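Local atomic coordinates of Plm1 (Streptomyces sp. HK803, PDB entry 4HXY), a protein that probably uses NADPH to reduce the beta-keto group of a growing polyketide chain, as the ketoreductase of the first phoslactomycin synthase module. Residues W51-A64 and E76-T89. Numbering follows the deposited sequence.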
loop_
_atom_site.group_PDB
_atom_site.type_symbol
_atom_site.label_atom_id
_atom_site.label_comp_id
_atom_site.label_asym_id
_atom_site.label_seq_id
_atom_site.Cartn_x
_atom_site.Cartn_y
_atom_site.Cartn_z
ATOM N N TRP A 51 8.636 30.778 -9.379
ATOM C CA TRP A 51 9.422 30.109 -10.412
ATOM C C TRP A 51 9.095 30.660 -11.802
ATOM O O TRP A 51 7.940 30.661 -12.220
ATOM C CB TRP A 51 9.142 28.602 -10.359
ATOM C CG TRP A 51 9.828 27.755 -11.377
ATOM C CD1 TRP A 51 11.048 27.969 -11.966
ATOM C CD2 TRP A 51 9.361 26.499 -11.870
ATOM N NE1 TRP A 51 11.340 26.938 -12.829
ATOM C CE2 TRP A 51 10.327 26.016 -12.776
ATOM C CE3 TRP A 51 8.215 25.735 -11.636
ATOM C CZ2 TRP A 51 10.174 24.811 -13.456
ATOM C CZ3 TRP A 51 8.065 24.534 -12.309
ATOM C CH2 TRP A 51 9.032 24.089 -13.217
ATOM N N ASP A 52 10.122 31.141 -12.492
ATOM C CA ASP A 52 10.035 31.416 -13.924
ATOM C C ASP A 52 10.286 30.083 -14.632
ATOM O O ASP A 52 11.419 29.587 -14.640
ATOM C CB ASP A 52 11.086 32.451 -14.338
ATOM C CG ASP A 52 11.017 32.801 -15.821
ATOM O OD1 ASP A 52 11.253 33.986 -16.160
ATOM O OD2 ASP A 52 10.726 31.903 -16.647
ATOM N N ARG A 53 9.238 29.524 -15.234
ATOM C CA ARG A 53 9.286 28.179 -15.819
ATOM C C ARG A 53 10.323 27.984 -16.933
ATOM O O ARG A 53 10.584 26.844 -17.345
ATOM C CB ARG A 53 7.898 27.753 -16.321
ATOM C CG ARG A 53 7.082 26.937 -15.308
ATOM C CD ARG A 53 6.593 27.780 -14.159
ATOM N NE ARG A 53 5.659 27.048 -13.302
ATOM C CZ ARG A 53 5.197 27.491 -12.137
ATOM N NH1 ARG A 53 5.565 28.684 -11.664
ATOM N NH2 ARG A 53 4.360 26.740 -11.435
ATOM N N SER A 54 10.911 29.075 -17.417
ATOM C CA SER A 54 12.002 28.984 -18.389
ATOM C C SER A 54 13.339 28.596 -17.739
ATOM O O SER A 54 14.203 28.037 -18.402
ATOM C CB SER A 54 12.125 30.282 -19.199
ATOM O OG SER A 54 12.536 31.374 -18.400
ATOM N N THR A 55 13.502 28.880 -16.450
ATOM C CA THR A 55 14.701 28.474 -15.710
ATOM C C THR A 55 14.548 27.030 -15.203
ATOM O O THR A 55 13.472 26.655 -14.723
ATOM C CB THR A 55 14.963 29.406 -14.521
ATOM O OG1 THR A 55 15.270 30.722 -15.002
ATOM C CG2 THR A 55 16.136 28.893 -13.674
ATOM N N ALA A 56 15.604 26.228 -15.334
ATOM C CA ALA A 56 15.612 24.860 -14.791
ATOM C C ALA A 56 16.209 24.847 -13.374
ATOM O O ALA A 56 17.405 25.061 -13.200
ATOM C CB ALA A 56 16.397 23.917 -15.721
ATOM N N PRO A 57 15.383 24.580 -12.342
ATOM C CA PRO A 57 16.001 24.489 -11.031
ATOM C C PRO A 57 16.954 23.312 -10.949
ATOM O O PRO A 57 16.804 22.330 -11.683
ATOM C CB PRO A 57 14.806 24.295 -10.072
ATOM C CG PRO A 57 13.694 23.874 -10.919
ATOM C CD PRO A 57 13.914 24.472 -12.270
ATOM N N ASP A 58 17.924 23.423 -10.051
ATOM C CA ASP A 58 18.941 22.390 -9.840
ATOM C C ASP A 58 18.340 21.160 -9.163
ATOM O O ASP A 58 18.882 20.063 -9.253
ATOM C CB ASP A 58 20.097 22.955 -9.005
ATOM C CG ASP A 58 20.837 24.090 -9.735
ATOM O OD1 ASP A 58 21.095 23.897 -10.936
ATOM O OD2 ASP A 58 21.122 25.150 -9.135
ATOM N N GLY A 59 17.213 21.364 -8.475
ATOM C CA GLY A 59 16.491 20.280 -7.826
ATOM C C GLY A 59 15.097 20.727 -7.408
ATOM O O GLY A 59 14.801 21.914 -7.399
ATOM N N VAL A 60 14.243 19.760 -7.062
ATOM C CA VAL A 60 12.889 20.026 -6.579
ATOM C C VAL A 60 12.701 19.285 -5.263
ATOM O O VAL A 60 13.029 18.100 -5.167
ATOM C CB VAL A 60 11.807 19.596 -7.596
ATOM C CG1 VAL A 60 10.410 19.913 -7.075
ATOM C CG2 VAL A 60 12.050 20.297 -8.974
ATOM N N LEU A 61 12.247 19.989 -4.226
ATOM C CA LEU A 61 11.954 19.346 -2.968
ATOM C C LEU A 61 10.469 19.508 -2.693
ATOM O O LEU A 61 9.954 20.622 -2.690
ATOM C CB LEU A 61 12.790 19.911 -1.817
ATOM C CG LEU A 61 12.531 19.227 -0.470
ATOM C CD1 LEU A 61 12.950 17.743 -0.524
ATOM C CD2 LEU A 61 13.240 19.962 0.675
ATOM N N VAL A 62 9.789 18.371 -2.551
ATOM C CA VAL A 62 8.359 18.328 -2.335
ATOM C C VAL A 62 8.061 17.839 -0.939
ATOM O O VAL A 62 8.473 16.756 -0.549
ATOM C CB VAL A 62 7.669 17.348 -3.301
ATOM C CG1 VAL A 62 6.160 17.376 -3.092
ATOM C CG2 VAL A 62 8.027 17.651 -4.766
ATOM N N GLY A 63 7.298 18.622 -0.192
ATOM C CA GLY A 63 6.860 18.222 1.124
ATOM C C GLY A 63 5.423 17.757 1.035
ATOM O O GLY A 63 4.547 18.570 0.716
ATOM N N ALA A 64 5.188 16.470 1.286
ATOM C CA ALA A 64 3.893 15.838 1.029
ATOM C C ALA A 64 3.366 15.110 2.253
ATOM O O ALA A 64 4.065 14.311 2.863
ATOM C CB ALA A 64 4.022 14.850 -0.106
ATOM N N GLU A 76 2.927 20.133 -11.460
ATOM C CA GLU A 76 3.564 21.447 -11.571
ATOM C C GLU A 76 4.832 21.411 -12.391
ATOM O O GLU A 76 5.123 22.346 -13.108
ATOM C CB GLU A 76 3.932 22.031 -10.219
ATOM C CG GLU A 76 2.793 22.524 -9.416
ATOM C CD GLU A 76 2.152 23.799 -9.933
ATOM O OE1 GLU A 76 2.748 24.543 -10.723
ATOM O OE2 GLU A 76 1.019 24.040 -9.531
ATOM N N VAL A 77 5.615 20.359 -12.220
ATOM C CA VAL A 77 6.885 20.255 -12.931
ATOM C C VAL A 77 6.816 19.524 -14.266
ATOM O O VAL A 77 7.813 19.391 -14.945
ATOM C CB VAL A 77 8.021 19.682 -12.052
ATOM C CG1 VAL A 77 8.244 20.571 -10.855
ATOM C CG2 VAL A 77 7.741 18.276 -11.636
ATOM N N ALA A 78 5.639 19.033 -14.615
ATOM C CA ALA A 78 5.494 18.318 -15.860
ATOM C C ALA A 78 5.750 19.241 -17.019
ATOM O O ALA A 78 5.235 20.347 -17.066
ATOM C CB ALA A 78 4.092 17.770 -15.955
ATOM N N GLY A 79 6.516 18.774 -17.976
ATOM C CA GLY A 79 6.747 19.556 -19.165
ATOM C C GLY A 79 7.754 20.667 -19.005
ATOM O O GLY A 79 7.956 21.442 -19.925
ATOM N N HIS A 80 8.391 20.738 -17.847
ATOM C CA HIS A 80 9.424 21.729 -17.609
ATOM C C HIS A 80 10.688 21.042 -17.161
ATOM O O HIS A 80 10.626 20.127 -16.365
ATOM C CB HIS A 80 8.989 22.730 -16.552
ATOM C CG HIS A 80 7.708 23.422 -16.872
ATOM N ND1 HIS A 80 7.564 24.253 -17.959
ATOM C CD2 HIS A 80 6.512 23.413 -16.244
ATOM C CE1 HIS A 80 6.332 24.719 -17.992
ATOM N NE2 HIS A 80 5.675 24.229 -16.960
ATOM N N PRO A 81 11.840 21.460 -17.674
ATOM C CA PRO A 81 13.075 20.865 -17.202
ATOM C C PRO A 81 13.374 21.237 -15.754
ATOM O O PRO A 81 13.270 22.401 -15.375
ATOM C CB PRO A 81 14.146 21.452 -18.147
ATOM C CG PRO A 81 13.427 21.906 -19.306
ATOM C CD PRO A 81 12.061 22.313 -18.855
ATOM N N THR A 82 13.703 20.231 -14.946
ATOM C CA THR A 82 14.209 20.457 -13.608
ATOM C C THR A 82 15.227 19.386 -13.285
ATOM O O THR A 82 15.287 18.345 -13.927
ATOM C CB THR A 82 13.104 20.356 -12.522
ATOM O OG1 THR A 82 12.703 18.991 -12.386
ATOM C CG2 THR A 82 11.883 21.221 -12.872
ATOM N N GLY A 83 16.002 19.632 -12.246
ATOM C CA GLY A 83 16.821 18.590 -11.680
ATOM C C GLY A 83 15.974 17.552 -10.961
ATOM O O GLY A 83 14.736 17.564 -11.062
ATOM N N PRO A 84 16.636 16.661 -10.209
ATOM C CA PRO A 84 15.943 15.572 -9.518
ATOM C C PRO A 84 14.833 16.050 -8.570
ATOM O O PRO A 84 15.005 17.044 -7.865
ATOM C CB PRO A 84 17.058 14.903 -8.708
ATOM C CG PRO A 84 18.345 15.348 -9.327
ATOM C CD PRO A 84 18.080 16.690 -9.906
ATOM N N VAL A 85 13.727 15.317 -8.570
ATOM C CA VAL A 85 12.577 15.597 -7.734
ATOM C C VAL A 85 12.612 14.689 -6.521
ATOM O O VAL A 85 12.504 13.460 -6.638
ATOM C CB VAL A 85 11.276 15.349 -8.493
ATOM C CG1 VAL A 85 10.074 15.598 -7.604
ATOM C CG2 VAL A 85 11.228 16.248 -9.747
ATOM N N TRP A 86 12.747 15.310 -5.365
ATOM C CA TRP A 86 12.816 14.606 -4.098
ATOM C C TRP A 86 11.577 14.939 -3.303
ATOM O O TRP A 86 11.121 16.091 -3.320
ATOM C CB TRP A 86 14.078 15.049 -3.337
ATOM C CG TRP A 86 15.315 14.413 -3.838
ATOM C CD1 TRP A 86 16.172 14.899 -4.792
ATOM C CD2 TRP A 86 15.850 13.148 -3.425
ATOM N NE1 TRP A 86 17.194 13.997 -5.001
ATOM C CE2 TRP A 86 17.013 12.916 -4.186
ATOM C CE3 TRP A 86 15.439 12.181 -2.508
ATOM C CZ2 TRP A 86 17.781 11.757 -4.039
ATOM C CZ3 TRP A 86 16.184 11.032 -2.373
ATOM C CH2 TRP A 86 17.350 10.832 -3.121
ATOM N N CYS A 87 11.039 13.945 -2.603
ATOM C CA CYS A 87 9.838 14.118 -1.794
ATOM C C CYS A 87 10.125 13.728 -0.352
ATOM O O CYS A 87 10.561 12.596 -0.095
ATOM C CB CYS A 87 8.699 13.278 -2.366
ATOM S SG CYS A 87 7.155 13.450 -1.436
ATOM N N VAL A 88 9.885 14.655 0.579
ATOM C CA VAL A 88 10.052 14.362 2.013
ATOM C C VAL A 88 8.701 14.195 2.718
ATOM O O VAL A 88 7.749 14.923 2.454
ATOM C CB VAL A 88 10.888 15.418 2.769
ATOM C CG1 VAL A 88 12.336 15.328 2.356
ATOM C CG2 VAL A 88 10.328 16.841 2.555
ATOM N N THR A 89 8.644 13.196 3.580
ATOM C CA THR A 89 7.467 12.848 4.348
ATOM C C THR A 89 7.892 12.705 5.808
ATOM O O THR A 89 9.071 12.825 6.123
ATOM C CB THR A 89 6.898 11.505 3.896
ATOM O OG1 THR A 89 7.895 10.474 4.030
ATOM C CG2 THR A 89 6.470 11.589 2.441
HETATM O O HOH W 1 4.270 24.738 -13.766
HETATM O O HOH W 2 12.565 24.647 -16.695
#
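The CG2 methyl of Val-60 rests on Thr-82 CB, 3.7 Å away; with CG1 anti to the backbone N (chi1 -179°), CG2 lies beside the N, anti to the carbonyl carbon. The same methyl also approaches Val-77 CG1, while CB of Val-60 lies against CG2 of Val-85. Beta-branched residues suit these places, because they fit extended strands and fill the space beside the backbone. On the same face follow Val-62, Val-85 and Cys-87, whose SG rests 3.7 Å from the small CB of Ala-64. Leu-61 occupies the other face, its CD1 touching Val-88 CG1 (3.8 Å), the two side chains crossing at about a right angle. Strands 59-63 and 85-89 run parallel, joined through helix 67-77 as a beta-alpha-beta unit, consistent with the Rossmann-like structural subdomain of polyketide synthase ketoreductases and distant from the NADPH pocket. Their backbones form a regular ladder, from Val-60 N to Pro-84 O up to Ala-64 N to Val-88 O. Gly-83 begins it, giving its N-H to Pro-57 O; having no side chain, it lets its CA come within 3.5 Å of Asp-58 O in a CA-H...O contact. Before the strands, Trp-51 CH2 comes obliquely within 3.6 Å of His-80 CB, and its NE1 bonds Thr-55 O almost straight. The aliphatic part of Arg-53 places CG over the centre of the His-80 ring, a CH-pi contact with the carbon 3.5 Å from the ring centroid. Beyond it the guanidinium reaches Glu-76, NH2 to OE1 2.8 Å, a salt bridge whose hydrogen bond is weak (123°), guanidinium and carboxylate planes 64° apart. A water accepts from Arg-53 NE and donates to Glu-76 O, while NH1 binds Trp-51 O and Ala-48 O.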